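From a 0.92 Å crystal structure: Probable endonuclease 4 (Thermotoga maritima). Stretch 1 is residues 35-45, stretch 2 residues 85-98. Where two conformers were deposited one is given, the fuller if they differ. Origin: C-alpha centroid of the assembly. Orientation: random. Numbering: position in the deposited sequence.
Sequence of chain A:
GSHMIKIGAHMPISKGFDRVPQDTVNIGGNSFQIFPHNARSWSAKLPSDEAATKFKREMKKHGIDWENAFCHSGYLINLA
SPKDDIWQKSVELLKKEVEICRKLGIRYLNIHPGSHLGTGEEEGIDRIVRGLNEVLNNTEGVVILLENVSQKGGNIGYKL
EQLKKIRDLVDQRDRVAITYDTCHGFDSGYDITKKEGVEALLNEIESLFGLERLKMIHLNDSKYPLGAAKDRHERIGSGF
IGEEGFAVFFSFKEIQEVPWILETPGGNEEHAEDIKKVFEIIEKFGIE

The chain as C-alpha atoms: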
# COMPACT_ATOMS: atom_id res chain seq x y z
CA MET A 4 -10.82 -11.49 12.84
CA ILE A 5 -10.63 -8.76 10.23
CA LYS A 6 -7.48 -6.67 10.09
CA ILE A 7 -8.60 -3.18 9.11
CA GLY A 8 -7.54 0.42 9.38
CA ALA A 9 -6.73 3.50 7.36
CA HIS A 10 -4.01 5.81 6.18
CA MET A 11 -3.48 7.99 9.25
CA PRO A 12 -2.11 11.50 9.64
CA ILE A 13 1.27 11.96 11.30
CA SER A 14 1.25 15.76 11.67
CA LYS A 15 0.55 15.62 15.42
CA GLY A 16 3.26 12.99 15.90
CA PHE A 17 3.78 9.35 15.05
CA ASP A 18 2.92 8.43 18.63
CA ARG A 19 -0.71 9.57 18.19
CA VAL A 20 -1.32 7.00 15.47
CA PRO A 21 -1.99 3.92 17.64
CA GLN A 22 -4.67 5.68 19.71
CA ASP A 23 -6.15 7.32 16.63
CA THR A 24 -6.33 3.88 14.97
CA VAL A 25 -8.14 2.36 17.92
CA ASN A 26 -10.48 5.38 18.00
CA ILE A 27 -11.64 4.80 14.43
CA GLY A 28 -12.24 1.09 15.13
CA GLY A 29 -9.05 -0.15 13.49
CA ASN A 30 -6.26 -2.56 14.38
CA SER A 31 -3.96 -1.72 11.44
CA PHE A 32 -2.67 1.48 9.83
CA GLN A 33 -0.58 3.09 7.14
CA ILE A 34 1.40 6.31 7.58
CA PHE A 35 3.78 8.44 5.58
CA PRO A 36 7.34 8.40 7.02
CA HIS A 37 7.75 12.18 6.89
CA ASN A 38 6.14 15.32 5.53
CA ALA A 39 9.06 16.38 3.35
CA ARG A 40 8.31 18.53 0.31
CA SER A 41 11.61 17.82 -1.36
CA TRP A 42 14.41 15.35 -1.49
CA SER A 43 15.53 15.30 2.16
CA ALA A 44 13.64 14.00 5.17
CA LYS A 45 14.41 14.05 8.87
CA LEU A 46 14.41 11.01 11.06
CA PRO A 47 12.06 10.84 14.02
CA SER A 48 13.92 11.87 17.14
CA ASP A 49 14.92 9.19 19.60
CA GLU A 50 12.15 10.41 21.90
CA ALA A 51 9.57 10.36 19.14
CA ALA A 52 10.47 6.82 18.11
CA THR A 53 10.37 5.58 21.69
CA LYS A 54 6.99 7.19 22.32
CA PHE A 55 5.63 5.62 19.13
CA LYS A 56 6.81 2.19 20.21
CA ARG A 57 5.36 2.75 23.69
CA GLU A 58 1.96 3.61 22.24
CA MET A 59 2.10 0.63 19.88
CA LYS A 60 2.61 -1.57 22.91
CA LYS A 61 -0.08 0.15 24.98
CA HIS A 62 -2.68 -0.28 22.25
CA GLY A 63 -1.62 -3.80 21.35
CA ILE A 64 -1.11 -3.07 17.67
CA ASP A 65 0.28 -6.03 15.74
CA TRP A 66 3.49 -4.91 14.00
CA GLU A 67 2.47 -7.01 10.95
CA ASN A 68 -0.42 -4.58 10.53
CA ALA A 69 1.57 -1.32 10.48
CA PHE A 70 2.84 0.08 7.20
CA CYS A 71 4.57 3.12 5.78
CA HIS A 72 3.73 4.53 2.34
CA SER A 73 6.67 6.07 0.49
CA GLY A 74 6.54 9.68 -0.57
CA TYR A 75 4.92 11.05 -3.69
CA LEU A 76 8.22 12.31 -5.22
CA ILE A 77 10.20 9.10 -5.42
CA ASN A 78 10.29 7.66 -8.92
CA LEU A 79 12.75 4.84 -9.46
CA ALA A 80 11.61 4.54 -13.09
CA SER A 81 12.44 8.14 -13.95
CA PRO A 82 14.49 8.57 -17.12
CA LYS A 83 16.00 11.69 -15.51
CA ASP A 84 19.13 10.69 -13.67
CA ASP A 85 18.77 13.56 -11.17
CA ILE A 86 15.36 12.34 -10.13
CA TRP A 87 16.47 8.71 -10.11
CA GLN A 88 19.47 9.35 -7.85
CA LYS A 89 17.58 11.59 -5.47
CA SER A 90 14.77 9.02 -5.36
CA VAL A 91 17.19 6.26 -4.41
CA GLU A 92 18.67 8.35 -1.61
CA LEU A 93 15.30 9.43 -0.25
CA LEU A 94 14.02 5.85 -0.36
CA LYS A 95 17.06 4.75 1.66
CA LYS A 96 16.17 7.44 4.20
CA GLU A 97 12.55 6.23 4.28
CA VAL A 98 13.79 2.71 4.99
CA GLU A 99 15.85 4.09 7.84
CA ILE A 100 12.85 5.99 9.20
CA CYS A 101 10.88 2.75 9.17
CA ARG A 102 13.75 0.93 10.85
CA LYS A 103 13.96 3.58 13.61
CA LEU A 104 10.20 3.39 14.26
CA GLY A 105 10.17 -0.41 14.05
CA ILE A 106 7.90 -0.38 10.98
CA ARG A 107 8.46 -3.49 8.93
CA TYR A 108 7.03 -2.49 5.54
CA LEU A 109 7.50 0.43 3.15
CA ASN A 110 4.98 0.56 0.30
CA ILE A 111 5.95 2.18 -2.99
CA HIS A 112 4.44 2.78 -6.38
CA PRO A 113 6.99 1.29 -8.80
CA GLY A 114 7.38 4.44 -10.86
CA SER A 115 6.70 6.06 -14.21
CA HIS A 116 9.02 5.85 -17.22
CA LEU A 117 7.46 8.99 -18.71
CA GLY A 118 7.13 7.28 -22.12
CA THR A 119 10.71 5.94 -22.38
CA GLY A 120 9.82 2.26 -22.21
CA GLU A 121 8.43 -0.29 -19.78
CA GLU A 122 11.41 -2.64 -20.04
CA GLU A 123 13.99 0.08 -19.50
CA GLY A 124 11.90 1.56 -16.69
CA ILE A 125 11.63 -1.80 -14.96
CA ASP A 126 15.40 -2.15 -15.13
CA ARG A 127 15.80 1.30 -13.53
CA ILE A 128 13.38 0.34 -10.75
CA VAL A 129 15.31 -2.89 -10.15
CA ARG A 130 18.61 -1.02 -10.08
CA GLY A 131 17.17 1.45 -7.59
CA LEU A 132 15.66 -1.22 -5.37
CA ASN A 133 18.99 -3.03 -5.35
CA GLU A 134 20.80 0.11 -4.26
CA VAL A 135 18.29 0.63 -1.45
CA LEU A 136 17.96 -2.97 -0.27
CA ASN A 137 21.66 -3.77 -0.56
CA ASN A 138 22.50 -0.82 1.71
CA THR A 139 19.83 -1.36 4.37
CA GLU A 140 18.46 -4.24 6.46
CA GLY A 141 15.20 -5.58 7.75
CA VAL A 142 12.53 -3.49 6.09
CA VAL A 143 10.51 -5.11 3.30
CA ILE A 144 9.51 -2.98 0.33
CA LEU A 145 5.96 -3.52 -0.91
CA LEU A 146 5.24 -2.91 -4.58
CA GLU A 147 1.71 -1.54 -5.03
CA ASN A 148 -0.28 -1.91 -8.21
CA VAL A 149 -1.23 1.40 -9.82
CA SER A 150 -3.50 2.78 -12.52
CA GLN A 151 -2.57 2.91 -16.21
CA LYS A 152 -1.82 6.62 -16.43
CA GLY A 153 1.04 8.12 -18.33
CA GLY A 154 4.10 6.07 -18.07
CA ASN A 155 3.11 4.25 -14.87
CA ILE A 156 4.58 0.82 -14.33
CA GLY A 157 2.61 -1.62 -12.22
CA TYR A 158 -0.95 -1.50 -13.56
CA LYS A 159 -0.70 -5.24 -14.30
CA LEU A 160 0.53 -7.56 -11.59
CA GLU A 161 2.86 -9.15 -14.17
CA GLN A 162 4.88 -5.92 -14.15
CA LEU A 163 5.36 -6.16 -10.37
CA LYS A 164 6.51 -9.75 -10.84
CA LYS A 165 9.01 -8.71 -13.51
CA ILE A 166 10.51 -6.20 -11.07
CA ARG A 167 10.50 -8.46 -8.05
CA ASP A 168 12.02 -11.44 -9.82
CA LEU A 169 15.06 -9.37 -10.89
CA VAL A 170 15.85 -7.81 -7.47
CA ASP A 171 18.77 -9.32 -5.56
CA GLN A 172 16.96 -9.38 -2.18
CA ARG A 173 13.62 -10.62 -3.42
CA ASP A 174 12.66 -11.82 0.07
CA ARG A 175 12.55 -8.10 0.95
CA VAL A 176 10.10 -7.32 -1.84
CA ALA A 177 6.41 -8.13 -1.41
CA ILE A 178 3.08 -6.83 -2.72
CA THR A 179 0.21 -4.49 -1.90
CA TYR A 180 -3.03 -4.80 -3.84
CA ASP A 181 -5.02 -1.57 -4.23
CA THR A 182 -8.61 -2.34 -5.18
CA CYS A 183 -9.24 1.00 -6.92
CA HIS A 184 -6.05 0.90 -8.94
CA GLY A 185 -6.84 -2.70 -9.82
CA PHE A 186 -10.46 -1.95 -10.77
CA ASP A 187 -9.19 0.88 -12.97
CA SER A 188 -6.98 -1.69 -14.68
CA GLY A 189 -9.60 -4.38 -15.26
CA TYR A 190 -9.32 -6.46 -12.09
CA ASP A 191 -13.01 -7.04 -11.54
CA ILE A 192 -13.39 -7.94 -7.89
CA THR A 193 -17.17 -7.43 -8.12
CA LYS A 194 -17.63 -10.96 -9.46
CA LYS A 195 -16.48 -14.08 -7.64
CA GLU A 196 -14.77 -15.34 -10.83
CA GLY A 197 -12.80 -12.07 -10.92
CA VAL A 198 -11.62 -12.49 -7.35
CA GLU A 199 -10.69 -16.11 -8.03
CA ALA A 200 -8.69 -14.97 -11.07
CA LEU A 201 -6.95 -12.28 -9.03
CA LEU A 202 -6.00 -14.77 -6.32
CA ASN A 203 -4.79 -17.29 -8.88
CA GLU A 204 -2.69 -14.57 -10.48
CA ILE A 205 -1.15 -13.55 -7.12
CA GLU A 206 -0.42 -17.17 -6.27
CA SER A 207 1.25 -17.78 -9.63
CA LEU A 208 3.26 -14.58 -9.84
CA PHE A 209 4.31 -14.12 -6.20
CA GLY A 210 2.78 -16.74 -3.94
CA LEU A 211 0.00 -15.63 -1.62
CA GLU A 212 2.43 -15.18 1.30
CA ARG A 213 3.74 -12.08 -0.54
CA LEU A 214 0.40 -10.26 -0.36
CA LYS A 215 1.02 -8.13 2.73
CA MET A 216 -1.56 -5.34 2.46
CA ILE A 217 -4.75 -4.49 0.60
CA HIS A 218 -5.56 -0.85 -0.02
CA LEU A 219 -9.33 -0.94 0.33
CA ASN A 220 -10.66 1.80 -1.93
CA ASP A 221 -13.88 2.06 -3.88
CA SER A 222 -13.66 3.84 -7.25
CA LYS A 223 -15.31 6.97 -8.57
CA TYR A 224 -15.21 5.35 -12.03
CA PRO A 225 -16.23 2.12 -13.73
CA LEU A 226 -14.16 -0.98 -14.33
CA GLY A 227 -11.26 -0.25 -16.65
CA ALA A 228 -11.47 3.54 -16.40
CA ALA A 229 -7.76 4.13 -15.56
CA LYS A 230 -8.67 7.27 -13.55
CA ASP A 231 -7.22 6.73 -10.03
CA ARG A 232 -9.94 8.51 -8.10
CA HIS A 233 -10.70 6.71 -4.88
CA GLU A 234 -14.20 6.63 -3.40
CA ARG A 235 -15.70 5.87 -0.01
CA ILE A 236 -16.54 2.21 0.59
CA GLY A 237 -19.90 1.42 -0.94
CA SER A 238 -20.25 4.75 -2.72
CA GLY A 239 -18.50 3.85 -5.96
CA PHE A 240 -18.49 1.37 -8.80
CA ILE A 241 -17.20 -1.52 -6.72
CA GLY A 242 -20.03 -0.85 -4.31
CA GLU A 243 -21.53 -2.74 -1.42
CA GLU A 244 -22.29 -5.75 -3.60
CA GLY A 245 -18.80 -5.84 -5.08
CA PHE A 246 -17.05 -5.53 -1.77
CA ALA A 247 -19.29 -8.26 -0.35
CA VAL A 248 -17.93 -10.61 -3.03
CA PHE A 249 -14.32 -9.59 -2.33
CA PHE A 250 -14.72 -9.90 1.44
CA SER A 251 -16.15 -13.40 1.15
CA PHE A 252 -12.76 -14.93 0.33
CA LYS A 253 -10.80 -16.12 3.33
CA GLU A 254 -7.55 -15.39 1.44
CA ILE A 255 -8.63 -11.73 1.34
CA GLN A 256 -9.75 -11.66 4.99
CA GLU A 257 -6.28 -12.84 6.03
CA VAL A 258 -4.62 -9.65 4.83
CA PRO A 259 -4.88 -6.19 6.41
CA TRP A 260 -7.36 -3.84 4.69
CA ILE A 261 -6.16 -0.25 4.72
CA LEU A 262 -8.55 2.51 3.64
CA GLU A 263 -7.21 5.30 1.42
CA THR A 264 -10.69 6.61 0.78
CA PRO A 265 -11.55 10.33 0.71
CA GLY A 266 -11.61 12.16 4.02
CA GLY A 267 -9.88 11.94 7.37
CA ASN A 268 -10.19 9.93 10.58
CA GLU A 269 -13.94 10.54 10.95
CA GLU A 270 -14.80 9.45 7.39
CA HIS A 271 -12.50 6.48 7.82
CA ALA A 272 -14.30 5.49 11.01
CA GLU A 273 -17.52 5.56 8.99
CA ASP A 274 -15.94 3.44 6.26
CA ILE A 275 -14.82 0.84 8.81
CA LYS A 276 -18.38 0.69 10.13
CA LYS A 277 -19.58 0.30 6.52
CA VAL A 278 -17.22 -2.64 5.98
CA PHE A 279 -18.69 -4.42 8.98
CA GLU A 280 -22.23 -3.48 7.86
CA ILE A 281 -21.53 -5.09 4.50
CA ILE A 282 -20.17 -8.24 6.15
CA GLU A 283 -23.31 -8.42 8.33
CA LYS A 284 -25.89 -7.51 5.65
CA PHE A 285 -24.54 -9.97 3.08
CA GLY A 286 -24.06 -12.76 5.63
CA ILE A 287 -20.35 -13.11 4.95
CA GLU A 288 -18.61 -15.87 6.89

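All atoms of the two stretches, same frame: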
# COMPACT_ATOMS: atom_id res chain seq x y z
N PHE A 35 2.58 7.96 6.25
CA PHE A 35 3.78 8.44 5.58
C PHE A 35 4.95 8.44 6.59
O PHE A 35 4.73 8.50 7.79
CB PHE A 35 3.58 9.83 4.99
CG PHE A 35 2.67 9.86 3.78
CD1 PHE A 35 1.54 10.64 3.77
CD2 PHE A 35 2.98 9.14 2.64
CE1 PHE A 35 0.72 10.69 2.64
CE2 PHE A 35 2.16 9.17 1.52
CZ PHE A 35 1.04 9.94 1.52
N PRO A 36 6.19 8.42 6.11
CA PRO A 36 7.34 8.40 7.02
C PRO A 36 7.84 9.79 7.38
O PRO A 36 8.74 9.91 8.20
CB PRO A 36 8.40 7.61 6.23
CG PRO A 36 7.90 7.56 4.83
CD PRO A 36 6.58 8.17 4.72
N HIS A 37 7.29 10.81 6.76
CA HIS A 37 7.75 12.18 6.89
C HIS A 37 6.74 13.05 6.17
O HIS A 37 5.84 12.54 5.48
CB HIS A 37 9.14 12.34 6.24
CG HIS A 37 9.18 11.89 4.82
ND1 HIS A 37 8.62 12.60 3.78
CD2 HIS A 37 9.70 10.76 4.27
CE1 HIS A 37 8.78 11.91 2.66
NE2 HIS A 37 9.43 10.79 2.93
N ASN A 38 6.92 14.36 6.29
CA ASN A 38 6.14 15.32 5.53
C ASN A 38 7.04 16.19 4.67
O ASN A 38 6.77 17.38 4.46
CB ASN A 38 5.33 16.19 6.49
CG ASN A 38 6.18 17.26 7.14
OD1 ASN A 38 7.22 16.97 7.74
ND2 ASN A 38 5.75 18.52 7.01
N ALA A 39 8.12 15.61 4.17
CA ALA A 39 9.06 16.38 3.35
C ALA A 39 8.43 16.85 2.03
O ALA A 39 7.67 16.13 1.40
CB ALA A 39 10.31 15.56 3.09
N ARG A 40 8.79 18.04 1.59
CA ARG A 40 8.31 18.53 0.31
C ARG A 40 9.38 18.48 -0.74
O ARG A 40 9.17 18.95 -1.85
CB ARG A 40 7.81 19.95 0.45
CG ARG A 40 6.43 19.97 1.00
CD ARG A 40 6.23 21.20 1.82
NE ARG A 40 6.10 22.39 0.99
CZ ARG A 40 5.80 23.58 1.49
NH1 ARG A 40 5.63 23.73 2.79
NH2 ARG A 40 5.65 24.63 0.68
N SER A 41 10.53 17.95 -0.38
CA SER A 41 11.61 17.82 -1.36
C SER A 41 12.39 16.55 -1.02
O SER A 41 11.84 15.59 -0.48
CB SER A 41 12.47 19.11 -1.43
OG SER A 41 13.48 19.08 -2.46
N TRP A 42 13.66 16.56 -1.39
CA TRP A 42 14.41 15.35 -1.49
C TRP A 42 15.13 14.92 -0.20
O TRP A 42 15.79 13.90 -0.20
CB TRP A 42 15.40 15.49 -2.63
CG TRP A 42 14.74 15.57 -3.96
CD1 TRP A 42 14.73 16.63 -4.82
CD2 TRP A 42 14.02 14.52 -4.60
NE1 TRP A 42 14.06 16.29 -5.95
CE2 TRP A 42 13.62 15.00 -5.85
CE3 TRP A 42 13.71 13.20 -4.24
CZ2 TRP A 42 12.89 14.22 -6.74
CZ3 TRP A 42 12.99 12.44 -5.13
CH2 TRP A 42 12.60 12.95 -6.37
N SER A 43 14.95 15.67 0.88
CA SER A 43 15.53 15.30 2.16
C SER A 43 14.42 15.15 3.19
O SER A 43 13.41 15.85 3.15
CB SER A 43 16.56 16.32 2.62
OG SER A 43 15.97 17.58 2.79
N ALA A 44 14.60 14.21 4.10
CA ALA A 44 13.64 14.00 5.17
C ALA A 44 14.40 13.74 6.47
O ALA A 44 15.39 13.01 6.52
CB ALA A 44 12.74 12.80 4.88
N LYS A 45 13.89 14.32 7.54
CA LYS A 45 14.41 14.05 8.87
C LYS A 45 13.98 12.68 9.37
O LYS A 45 12.94 12.12 8.98
CB LYS A 45 13.91 15.09 9.86
CG LYS A 45 14.47 16.47 9.61
CD LYS A 45 14.03 17.46 10.68
CE LYS A 45 13.98 18.87 10.13
NZ LYS A 45 13.82 19.90 11.20
N ASP A 85 18.92 12.77 -12.40
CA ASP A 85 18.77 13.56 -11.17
C ASP A 85 17.70 12.96 -10.28
O ASP A 85 17.95 12.68 -9.09
CB ASP A 85 18.36 15.02 -11.50
CG ASP A 85 19.51 15.87 -11.99
OD1 ASP A 85 20.62 15.33 -12.20
OD2 ASP A 85 19.28 17.09 -12.17
N ILE A 86 16.51 12.83 -10.86
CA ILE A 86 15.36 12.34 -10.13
C ILE A 86 15.62 10.91 -9.66
O ILE A 86 15.31 10.56 -8.52
CB ILE A 86 14.07 12.43 -10.98
CG1 ILE A 86 13.68 13.89 -11.26
CG2 ILE A 86 12.93 11.73 -10.29
CD1 ILE A 86 12.45 14.06 -12.15
N TRP A 87 16.20 10.08 -10.51
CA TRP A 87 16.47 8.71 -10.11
C TRP A 87 17.40 8.65 -8.89
O TRP A 87 17.12 7.97 -7.91
CB TRP A 87 17.04 7.93 -11.31
CG TRP A 87 17.21 6.48 -11.02
CD1 TRP A 87 16.28 5.52 -11.18
CD2 TRP A 87 18.35 5.84 -10.48
NE1 TRP A 87 16.77 4.31 -10.77
CE2 TRP A 87 18.05 4.48 -10.33
CE3 TRP A 87 19.63 6.30 -10.10
CZ2 TRP A 87 18.97 3.56 -9.85
CZ3 TRP A 87 20.53 5.38 -9.60
CH2 TRP A 87 20.20 4.02 -9.48
N GLN A 88 18.52 9.37 -8.96
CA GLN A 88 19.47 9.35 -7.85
C GLN A 88 18.86 9.89 -6.56
O GLN A 88 19.05 9.31 -5.49
CB GLN A 88 20.71 10.16 -8.16
CG GLN A 88 21.65 9.53 -9.18
CD GLN A 88 23.00 10.19 -9.09
OE1 GLN A 88 23.59 10.27 -8.02
NE2 GLN A 88 23.51 10.69 -10.21
N LYS A 89 18.17 11.02 -6.66
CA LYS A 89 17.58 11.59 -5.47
C LYS A 89 16.50 10.68 -4.89
O LYS A 89 16.31 10.61 -3.67
CB LYS A 89 17.04 12.98 -5.79
CG LYS A 89 18.15 13.99 -6.11
CD LYS A 89 17.55 15.31 -6.59
CE LYS A 89 18.55 16.31 -7.20
NZ LYS A 89 19.79 16.51 -6.46
N SER A 90 15.78 9.99 -5.77
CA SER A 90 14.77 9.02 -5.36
C SER A 90 15.39 7.86 -4.60
O SER A 90 14.87 7.44 -3.57
CB SER A 90 14.02 8.50 -6.59
OG SER A 90 13.19 9.50 -7.15
N VAL A 91 16.50 7.33 -5.10
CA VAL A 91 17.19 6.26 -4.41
C VAL A 91 17.61 6.71 -3.01
O VAL A 91 17.41 6.00 -2.02
CB VAL A 91 18.40 5.77 -5.22
CG1 VAL A 91 19.34 4.91 -4.39
CG2 VAL A 91 17.94 5.04 -6.46
N GLU A 92 18.19 7.91 -2.91
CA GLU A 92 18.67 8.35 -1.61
C GLU A 92 17.53 8.62 -0.65
O GLU A 92 17.63 8.33 0.54
CB GLU A 92 19.59 9.56 -1.75
CG GLU A 92 20.89 9.23 -2.48
CD GLU A 92 21.68 8.09 -1.84
OE1 GLU A 92 21.83 8.10 -0.60
OE2 GLU A 92 22.10 7.17 -2.58
N LEU A 93 16.43 9.18 -1.13
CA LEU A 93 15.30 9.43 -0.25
C LEU A 93 14.65 8.11 0.17
O LEU A 93 14.22 7.97 1.31
CB LEU A 93 14.29 10.39 -0.87
CG LEU A 93 13.12 10.78 0.05
CD1 LEU A 93 13.58 11.38 1.35
CD2 LEU A 93 12.19 11.71 -0.70
N LEU A 94 14.59 7.14 -0.74
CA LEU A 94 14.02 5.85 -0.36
C LEU A 94 14.88 5.16 0.70
O LEU A 94 14.34 4.55 1.62
CB LEU A 94 13.84 4.99 -1.61
CG LEU A 94 13.02 3.72 -1.42
CD1 LEU A 94 11.65 3.99 -0.89
CD2 LEU A 94 12.91 2.98 -2.74
N LYS A 95 16.21 5.27 0.60
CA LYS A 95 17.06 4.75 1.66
C LYS A 95 16.72 5.41 3.00
O LYS A 95 16.64 4.74 4.02
CB LYS A 95 18.55 4.97 1.37
CG LYS A 95 19.18 4.15 0.28
CD LYS A 95 20.62 4.61 -0.03
CE LYS A 95 21.21 3.88 -1.20
NZ LYS A 95 22.51 4.49 -1.57
N LYS A 96 16.56 6.73 2.99
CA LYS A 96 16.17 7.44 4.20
C LYS A 96 14.80 6.95 4.72
O LYS A 96 14.64 6.75 5.91
CB LYS A 96 16.18 8.95 3.95
CG LYS A 96 15.51 9.78 5.02
CD LYS A 96 16.00 9.62 6.45
CE LYS A 96 17.45 9.97 6.68
NZ LYS A 96 17.72 11.39 6.32
N GLU A 97 13.84 6.74 3.82
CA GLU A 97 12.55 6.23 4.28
C GLU A 97 12.69 4.86 4.91
O GLU A 97 12.02 4.58 5.91
CB GLU A 97 11.56 6.20 3.12
CG GLU A 97 11.16 7.57 2.64
CD GLU A 97 10.10 7.49 1.51
OE1 GLU A 97 9.40 8.49 1.27
OE2 GLU A 97 10.01 6.40 0.88
N VAL A 98 13.52 4.00 4.35
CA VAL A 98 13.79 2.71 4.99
C VAL A 98 14.35 2.91 6.39
O VAL A 98 13.95 2.23 7.33
CB VAL A 98 14.72 1.84 4.11
CG1 VAL A 98 15.24 0.64 4.90
CG2 VAL A 98 13.99 1.39 2.86
O HOH W 1 17.52 12.52 -1.91

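The indole of Trp-42 lies along the helix of residues 85-98 with the aliphatic part of a lysine laid over its face: Lys-89 CD sits 3.7 Å from the centroid of the five-membered ring of Trp-42, only 14° off the ring normal, a CH-pi contact in which a methylene polarised by the nearby ammonium meets the pi cloud. The six-membered ring reaches along the helix toward Ile-86, with Trp-42 CH2 4.1 Å from Ile-86 CG2.

Stretch 1 has no regular secondary structure; the CA atoms of Trp-42 and Pro-36 lie nearest those of Leu-93 and Glu-97, about one helical turn apart, while the Trp-42 side chain extends the contact back to Ile-86. Leu-93 is the hydrophobic centre. Leu-93 CD2 lies 4.1 Å from Trp-42 CE3, and Leu-93 CD1 packs 3.9 Å from Ala-44 CB.

Polar bonds flank this apolar patch. His-37 NE2 donates to Glu-97 OE1 (2.8 Å), the carboxylate oxygen meeting the imidazole edge near its plane; His-37 ND1 in turn accepts from Ala-39 N at 3.1 Å, so both ring nitrogens are engaged and the ring is held in orientation. Lys-96 curls through three successive p torsions to bring NZ within 2.8 Å of Ala-44 O, a hydrogen bond to the backbone. A water bridges the two backbones, donating to Trp-42 O (2.8 Å) and Lys-89 O (2.9 Å).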